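Local coordinates for 462aa long hypothetical selenium-binding protein (Sulfolobus tokodaii, PDB 2ECE) that is of unknown function but adopts a beta-propeller fold and, from its family, may bind selenium, at residues Ala22-Tyr34 with Ala42-Ser54. Numbering follows the deposited sequence.
Sequences APPEDLAYVACLY and ADFIAVVDVNPKS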
ATOM      1  N   ALA A  22       7.882  -0.870  21.278  1.00 32.00           N
ATOM      2  CA  ALA A  22       7.509  -2.275  21.433  1.00 32.04           C
ATOM      3  C   ALA A  22       8.546  -3.190  20.776  1.00 31.96           C
ATOM      4  O   ALA A  22       9.334  -2.744  19.951  1.00 32.31           O
ATOM      5  CB  ALA A  22       6.136  -2.518  20.828  1.00 32.29           C
ATOM      6  N   PRO A  23       8.550  -4.486  21.132  1.00 32.16           N
ATOM      7  CA  PRO A  23       9.493  -5.466  20.579  1.00 32.91           C
ATOM      8  C   PRO A  23       9.477  -5.506  19.051  1.00 33.46           C
ATOM      9  O   PRO A  23       8.425  -5.327  18.430  1.00 33.39           O
ATOM     10  CB  PRO A  23       9.017  -6.783  21.187  1.00 32.94           C
ATOM     11  CG  PRO A  23       8.401  -6.356  22.486  1.00 33.15           C
ATOM     12  CD  PRO A  23       7.625  -5.138  22.075  1.00 33.18           C
ATOM     13  N   PRO A  24      10.641  -5.762  18.426  1.00 33.05           N
ATOM     14  CA  PRO A  24      10.762  -5.826  16.964  1.00 31.69           C
ATOM     15  C   PRO A  24       9.926  -6.961  16.375  1.00 30.36           C
ATOM     16  O   PRO A  24       9.472  -7.848  17.099  1.00 29.91           O
ATOM     17  CB  PRO A  24      12.259  -6.065  16.743  1.00 32.43           C
ATOM     18  CG  PRO A  24      12.901  -5.614  18.027  1.00 33.23           C
ATOM     19  CD  PRO A  24      11.927  -6.092  19.062  1.00 33.80           C
ATOM     20  N   GLU A  25       9.743  -6.933  15.058  1.00 28.91           N
ATOM     21  CA  GLU A  25       8.972  -7.960  14.359  1.00 26.39           C
ATOM     22  C   GLU A  25       9.780  -9.251  14.176  1.00 26.66           C
ATOM     23  O   GLU A  25      10.978  -9.202  13.918  1.00 25.51           O
ATOM     24  CB  GLU A  25       8.536  -7.441  12.980  1.00 25.32           C
ATOM     25  CG  GLU A  25       9.672  -7.256  11.966  1.00 22.87           C
ATOM     26  CD  GLU A  25      10.458  -5.961  12.147  1.00 24.98           C
ATOM     27  OE1 GLU A  25      10.205  -5.230  13.128  1.00 25.42           O
ATOM     28  OE2 GLU A  25      11.338  -5.671  11.302  1.00 24.14           O
ATOM     29  N   ASP A  26       9.117 -10.400  14.309  1.00 26.62           N
ATOM     30  CA  ASP A  26       9.760 -11.701  14.128  1.00 27.36           C
ATOM     31  C   ASP A  26       9.477 -12.249  12.728  1.00 27.31           C
ATOM     32  O   ASP A  26      10.272 -13.010  12.173  1.00 24.40           O
ATOM     33  CB  ASP A  26       9.234 -12.737  15.129  1.00 30.73           C
ATOM     34  CG  ASP A  26       9.806 -12.567  16.517  1.00 36.38           C
ATOM     35  OD1 ASP A  26      11.014 -12.263  16.636  1.00 38.86           O
ATOM     36  OD2 ASP A  26       9.046 -12.760  17.493  1.00 40.37           O
ATOM     37  N   LEU A  27       8.334 -11.856  12.167  1.00 25.72           N
ATOM     38  CA  LEU A  27       7.922 -12.349  10.859  1.00 24.56           C
ATOM     39  C   LEU A  27       7.395 -11.269   9.943  1.00 23.59           C
ATOM     40  O   LEU A  27       7.000 -10.191  10.381  1.00 23.02           O
ATOM     41  CB  LEU A  27       6.819 -13.397  11.019  1.00 23.74           C
ATOM     42  CG  LEU A  27       7.061 -14.561  11.966  1.00 25.00           C
ATOM     43  CD1 LEU A  27       5.720 -15.185  12.338  1.00 27.25           C
ATOM     44  CD2 LEU A  27       7.994 -15.574  11.311  1.00 25.55           C
ATOM     45  N   ALA A  28       7.365 -11.600   8.656  1.00 23.59           N
ATOM     46  CA  ALA A  28       6.861 -10.704   7.628  1.00 22.34           C
ATOM     47  C   ALA A  28       5.929 -11.509   6.735  1.00 21.68           C
ATOM     48  O   ALA A  28       6.335 -12.495   6.123  1.00 20.60           O
ATOM     49  CB  ALA A  28       8.012 -10.139   6.809  1.00 22.69           C
ATOM     50  N   TYR A  29       4.668 -11.109   6.688  1.00 21.12           N
ATOM     51  CA  TYR A  29       3.698 -11.787   5.847  1.00 20.22           C
ATOM     52  C   TYR A  29       3.734 -11.035   4.523  1.00 18.62           C
ATOM     53  O   TYR A  29       3.680  -9.807   4.505  1.00 16.71           O
ATOM     54  CB  TYR A  29       2.311 -11.715   6.493  1.00 20.89           C
ATOM     55  CG  TYR A  29       2.242 -12.441   7.823  1.00 20.20           C
ATOM     56  CD1 TYR A  29       2.376 -13.829   7.889  1.00 19.69           C
ATOM     57  CD2 TYR A  29       2.047 -11.739   9.016  1.00 18.90           C
ATOM     58  CE1 TYR A  29       2.315 -14.506   9.112  1.00 19.80           C
ATOM     59  CE2 TYR A  29       1.983 -12.404  10.243  1.00 20.64           C
ATOM     60  CZ  TYR A  29       2.116 -13.788  10.283  1.00 21.84           C
ATOM     61  OH  TYR A  29       2.027 -14.455  11.488  1.00 22.22           O
ATOM     62  N   VAL A  30       3.839 -11.765   3.416  1.00 18.12           N
ATOM     63  CA  VAL A  30       3.925 -11.113   2.117  1.00 17.91           C
ATOM     64  C   VAL A  30       2.896 -11.618   1.117  1.00 18.16           C
ATOM     65  O   VAL A  30       2.773 -12.823   0.885  1.00 17.12           O
ATOM     66  CB  VAL A  30       5.338 -11.296   1.520  1.00 18.44           C
ATOM     67  CG1 VAL A  30       5.495 -10.466   0.250  1.00 17.79           C
ATOM     68  CG2 VAL A  30       6.391 -10.901   2.562  1.00 18.77           C
ATOM     69  N   ALA A  31       2.159 -10.687   0.523  1.00 17.43           N
ATOM     70  CA  ALA A  31       1.160 -11.051  -0.471  1.00 18.81           C
ATOM     71  C   ALA A  31       1.917 -11.388  -1.753  1.00 17.78           C
ATOM     72  O   ALA A  31       2.614 -10.534  -2.308  1.00 18.75           O
ATOM     73  CB  ALA A  31       0.210  -9.887  -0.708  1.00 17.15           C
ATOM     74  N   CYS A  32       1.791 -12.631  -2.208  1.00 18.67           N
ATOM     75  CA  CYS A  32       2.477 -13.077  -3.425  1.00 19.23           C
ATOM     76  C   CYS A  32       1.493 -13.547  -4.492  1.00 21.26           C
ATOM     77  O   CYS A  32       0.437 -14.081  -4.174  1.00 21.18           O
ATOM     78  CB  CYS A  32       3.451 -14.208  -3.091  1.00 19.53           C
ATOM     79  SG  CYS A  32       4.816 -13.670  -2.037  1.00 19.91           S
ATOM     80  N   LEU A  33       1.853 -13.374  -5.760  1.00 22.27           N
ATOM     81  CA  LEU A  33       0.954 -13.757  -6.834  1.00 22.95           C
ATOM     82  C   LEU A  33       1.610 -14.388  -8.064  1.00 24.79           C
ATOM     83  O   LEU A  33       2.771 -14.126  -8.377  1.00 24.85           O
ATOM     84  CB  LEU A  33       0.158 -12.532  -7.289  1.00 21.48           C
ATOM     85  CG  LEU A  33       1.022 -11.352  -7.769  1.00 22.03           C
ATOM     86  CD1 LEU A  33       0.247 -10.528  -8.780  1.00 21.07           C
ATOM     87  CD2 LEU A  33       1.442 -10.495  -6.577  1.00 21.91           C
ATOM     88  N   TYR A  34       0.838 -15.225  -8.748  1.00 24.82           N
ATOM     89  CA  TYR A  34       1.268 -15.866  -9.986  1.00 25.16           C
ATOM     90  C   TYR A  34       0.404 -15.254 -11.090  1.00 26.31           C
ATOM     91  O   TYR A  34       0.617 -15.498 -12.281  1.00 27.46           O
ATOM     92  CB  TYR A  34       1.055 -17.380  -9.917  1.00 23.44           C
ATOM     93  CG  TYR A  34       2.172 -18.116  -9.207  1.00 24.08           C
ATOM     94  CD1 TYR A  34       3.463 -18.145  -9.740  1.00 23.99           C
ATOM     95  CD2 TYR A  34       1.945 -18.779  -8.001  1.00 23.45           C
ATOM     96  CE1 TYR A  34       4.499 -18.816  -9.087  1.00 23.19           C
ATOM     97  CE2 TYR A  34       2.975 -19.452  -7.343  1.00 23.07           C
ATOM     98  CZ  TYR A  34       4.243 -19.466  -7.892  1.00 23.09           C
ATOM     99  OH  TYR A  34       5.258 -20.134  -7.255  1.00 25.18           O
ATOM    100  N   ALA A  42      -2.262 -20.831  -7.824  1.00 25.70           N
ATOM    101  CA  ALA A  42      -2.928 -19.849  -6.980  1.00 24.30           C
ATOM    102  C   ALA A  42      -1.950 -18.869  -6.341  1.00 23.37           C
ATOM    103  O   ALA A  42      -0.766 -19.170  -6.170  1.00 21.97           O
ATOM    104  CB  ALA A  42      -3.725 -20.559  -5.892  1.00 25.02           C
ATOM    105  N   ASP A  43      -2.448 -17.684  -6.008  1.00 22.51           N
ATOM    106  CA  ASP A  43      -1.624 -16.690  -5.338  1.00 21.04           C
ATOM    107  C   ASP A  43      -1.493 -17.232  -3.913  1.00 20.46           C
ATOM    108  O   ASP A  43      -2.135 -18.231  -3.575  1.00 18.94           O
ATOM    109  CB  ASP A  43      -2.318 -15.324  -5.358  1.00 19.82           C
ATOM    110  CG  ASP A  43      -2.464 -14.768  -6.767  1.00 19.45           C
ATOM    111  OD1 ASP A  43      -1.854 -15.342  -7.699  1.00 19.60           O
ATOM    112  OD2 ASP A  43      -3.171 -13.753  -6.948  1.00 18.26           O
ATOM    113  N   PHE A  44      -0.677 -16.594  -3.082  1.00 18.96           N
ATOM    114  CA  PHE A  44      -0.474 -17.080  -1.722  1.00 18.98           C
ATOM    115  C   PHE A  44       0.133 -16.029  -0.808  1.00 19.03           C
ATOM    116  O   PHE A  44       0.663 -15.017  -1.263  1.00 19.47           O
ATOM    117  CB  PHE A  44       0.460 -18.299  -1.739  1.00 18.70           C
ATOM    118  CG  PHE A  44       1.826 -18.008  -2.321  1.00 19.72           C
ATOM    119  CD1 PHE A  44       2.908 -17.706  -1.490  1.00 20.12           C
ATOM    120  CD2 PHE A  44       2.029 -18.032  -3.703  1.00 17.77           C
ATOM    121  CE1 PHE A  44       4.174 -17.439  -2.025  1.00 20.34           C
ATOM    122  CE2 PHE A  44       3.286 -17.766  -4.248  1.00 20.24           C
ATOM    123  CZ  PHE A  44       4.368 -17.468  -3.404  1.00 19.84           C
ATOM    124  N   ILE A  45       0.048 -16.289   0.490  1.00 20.92           N
ATOM    125  CA  ILE A  45       0.632 -15.406   1.491  1.00 21.06           C
ATOM    126  C   ILE A  45       1.891 -16.125   1.943  1.00 21.80           C
ATOM    127  O   ILE A  45       1.838 -17.278   2.378  1.00 22.33           O
ATOM    128  CB  ILE A  45      -0.286 -15.218   2.720  1.00 20.73           C
ATOM    129  CG1 ILE A  45      -1.455 -14.292   2.368  1.00 18.18           C
ATOM    130  CG2 ILE A  45       0.528 -14.640   3.890  1.00 20.11           C
ATOM    131  CD1 ILE A  45      -1.053 -12.836   2.171  1.00 18.10           C
ATOM    132  N   ALA A  46       3.029 -15.457   1.823  1.00 21.50           N
ATOM    133  CA  ALA A  46       4.279 -16.074   2.235  1.00 21.23           C
ATOM    134  C   ALA A  46       4.636 -15.613   3.634  1.00 22.40           C
ATOM    135  O   ALA A  46       4.436 -14.447   3.980  1.00 21.70           O
ATOM    136  CB  ALA A  46       5.386 -15.704   1.266  1.00 22.62           C
ATOM    137  N   VAL A  47       5.148 -16.539   4.440  1.00 22.78           N
ATOM    138  CA  VAL A  47       5.561 -16.218   5.797  1.00 22.25           C
ATOM    139  C   VAL A  47       7.084 -16.193   5.789  1.00 21.86           C
ATOM    140  O   VAL A  47       7.725 -17.226   5.610  1.00 23.79           O
ATOM    141  CB  VAL A  47       5.075 -17.275   6.809  1.00 21.09           C
ATOM    142  CG1 VAL A  47       5.493 -16.872   8.213  1.00 20.83           C
ATOM    143  CG2 VAL A  47       3.558 -17.414   6.730  1.00 19.43           C
ATOM    144  N   VAL A  48       7.655 -15.007   5.971  1.00 22.06           N
ATOM    145  CA  VAL A  48       9.100 -14.832   5.971  1.00 22.44           C
ATOM    146  C   VAL A  48       9.658 -14.584   7.371  1.00 24.11           C
ATOM    147  O   VAL A  48       9.176 -13.702   8.098  1.00 22.22           O
ATOM    148  CB  VAL A  48       9.512 -13.654   5.057  1.00 22.42           C
ATOM    149  CG1 VAL A  48      11.017 -13.451   5.110  1.00 23.48           C
ATOM    150  CG2 VAL A  48       9.075 -13.932   3.624  1.00 22.53           C
ATOM    151  N   ASP A  49      10.666 -15.380   7.738  1.00 23.68           N
ATOM    152  CA  ASP A  49      11.320 -15.258   9.038  1.00 25.02           C
ATOM    153  C   ASP A  49      12.223 -14.052   8.894  1.00 24.51           C
ATOM    154  O   ASP A  49      13.149 -14.024   8.074  1.00 24.82           O
ATOM    155  CB  ASP A  49      12.168 -16.491   9.372  1.00 26.01           C
ATOM    156  CG  ASP A  49      12.625 -16.504  10.825  1.00 28.11           C
ATOM    157  OD1 ASP A  49      12.909 -15.412  11.374  1.00 24.04           O
ATOM    158  OD2 ASP A  49      12.701 -17.606  11.416  1.00 29.85           O
ATOM    159  N   VAL A  50      11.951 -13.054   9.714  1.00 24.82           N
ATOM    160  CA  VAL A  50      12.672 -11.813   9.641  1.00 24.60           C
ATOM    161  C   VAL A  50      13.536 -11.456  10.864  1.00 25.35           C
ATOM    162  O   VAL A  50      14.031 -10.335  10.977  1.00 24.26           O
ATOM    163  CB  VAL A  50      11.626 -10.717   9.271  1.00 27.37           C
ATOM    164  CG1 VAL A  50      11.502  -9.661  10.337  1.00 26.22           C
ATOM    165  CG2 VAL A  50      11.954 -10.144   7.918  1.00 26.38           C
ATOM    166  N   ASN A  51      13.744 -12.438  11.740  1.00 26.80           N
ATOM    167  CA  ASN A  51      14.550 -12.304  12.964  1.00 28.23           C
ATOM    168  C   ASN A  51      15.984 -12.790  12.683  1.00 28.36           C
ATOM    169  O   ASN A  51      16.197 -13.972  12.435  1.00 27.05           O
ATOM    170  CB  ASN A  51      13.939 -13.177  14.065  1.00 29.17           C
ATOM    171  CG  ASN A  51      14.600 -12.982  15.421  1.00 33.06           C
ATOM    172  OD1 ASN A  51      15.789 -12.660  15.521  1.00 32.75           O
ATOM    173  ND2 ASN A  51      13.827 -13.205  16.479  1.00 33.52           N
ATOM    174  N   PRO A  52      16.982 -11.887  12.741  1.00 30.33           N
ATOM    175  CA  PRO A  52      18.398 -12.205  12.491  1.00 32.97           C
ATOM    176  C   PRO A  52      18.979 -13.335  13.339  1.00 34.17           C
ATOM    177  O   PRO A  52      19.918 -14.016  12.921  1.00 35.49           O
ATOM    178  CB  PRO A  52      19.100 -10.875  12.761  1.00 32.23           C
ATOM    179  CG  PRO A  52      18.059  -9.875  12.396  1.00 31.86           C
ATOM    180  CD  PRO A  52      16.831 -10.456  13.042  1.00 30.47           C
ATOM    181  N   LYS A  53      18.418 -13.532  14.526  1.00 35.85           N
ATOM    182  CA  LYS A  53      18.897 -14.571  15.425  1.00 37.21           C
ATOM    183  C   LYS A  53      18.312 -15.944  15.122  1.00 37.40           C
ATOM    184  O   LYS A  53      18.796 -16.958  15.628  1.00 37.27           O
ATOM    185  CB  LYS A  53      18.589 -14.188  16.872  1.00 39.64           C
ATOM    186  CG  LYS A  53      19.482 -13.084  17.427  1.00 42.60           C
ATOM    187  CD  LYS A  53      18.992 -12.598  18.792  1.00 45.48           C
ATOM    188  CE  LYS A  53      18.742 -13.755  19.757  1.00 47.85           C
ATOM    189  NZ  LYS A  53      19.974 -14.551  20.030  1.00 48.64           N
ATOM    190  N   SER A  54      17.274 -15.981  14.295  1.00 35.87           N
ATOM    191  CA  SER A  54      16.644 -17.246  13.947  1.00 34.86           C
ATOM    192  C   SER A  54      17.476 -18.038  12.956  1.00 34.53           C
ATOM    193  O   SER A  54      18.176 -17.470  12.120  1.00 34.55           O
ATOM    194  CB  SER A  54      15.255 -17.012  13.352  1.00 34.00           C
ATOM    195  OG  SER A  54      14.717 -18.233  12.870  1.00 32.46           O
TER
HETATM  196  O   HOH W   1      13.424  -8.101  12.930  1.00 36.33           O
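D43 holds one end of this hairpin with its carboxylate: OD1 accepts the backbone N of Y34 at 2.9 Å, with the N-H coming in from above the carboxylate plane, while OD2 bonds T35 OG1 and L73 N. From there strands 27-33 and 44-49 run antiparallel as the two middle strands of a propeller blade. Strand 60-65 lies beyond 44-49, and strand 443-449, from the C-terminal end of the chain, lies beyond 27-33; this pairing of both chain ends in one blade is the "velcro" closure of a propeller ring. C32 with F44, V30 with A46 and A28 with V48 are the hydrogen-bonded pairs, each joined by two backbone bonds, and V50 N reaches D26 O for one more.

On the face of C32 and F44, the phenyl ring is brought back over the partner strand because F44 CG sits between the backbone N and the carbonyl carbon (chi1 60°). C32 CB then stands 3.5 Å from the ring centroid, over one face, a CH-pi contact; C32 SG lies obliquely to the same ring and touches A46 CB at 3.9 Å. Y34 CE2 meets F44 CE2 at 3.5 Å, the two planes inclined at 43°. Farther along, V48 CG2 packs on V30 CG2. On the other face V47 CG2 lies at the edge of the Y29 ring, 3.9 Å from CD1.

At the end of strand 44-49, D49 OD1 takes N51 N in an Asx turn, while OD2 bonds S54 OG and forms a salt bridge with R118. The carboxylate of D26 and the amide of N51 lie side by side with parallel planes, one offset from the other, joined by a weak bond from N51 ND2 to D26 OD1, and one water donates to both E25 O and V50 O.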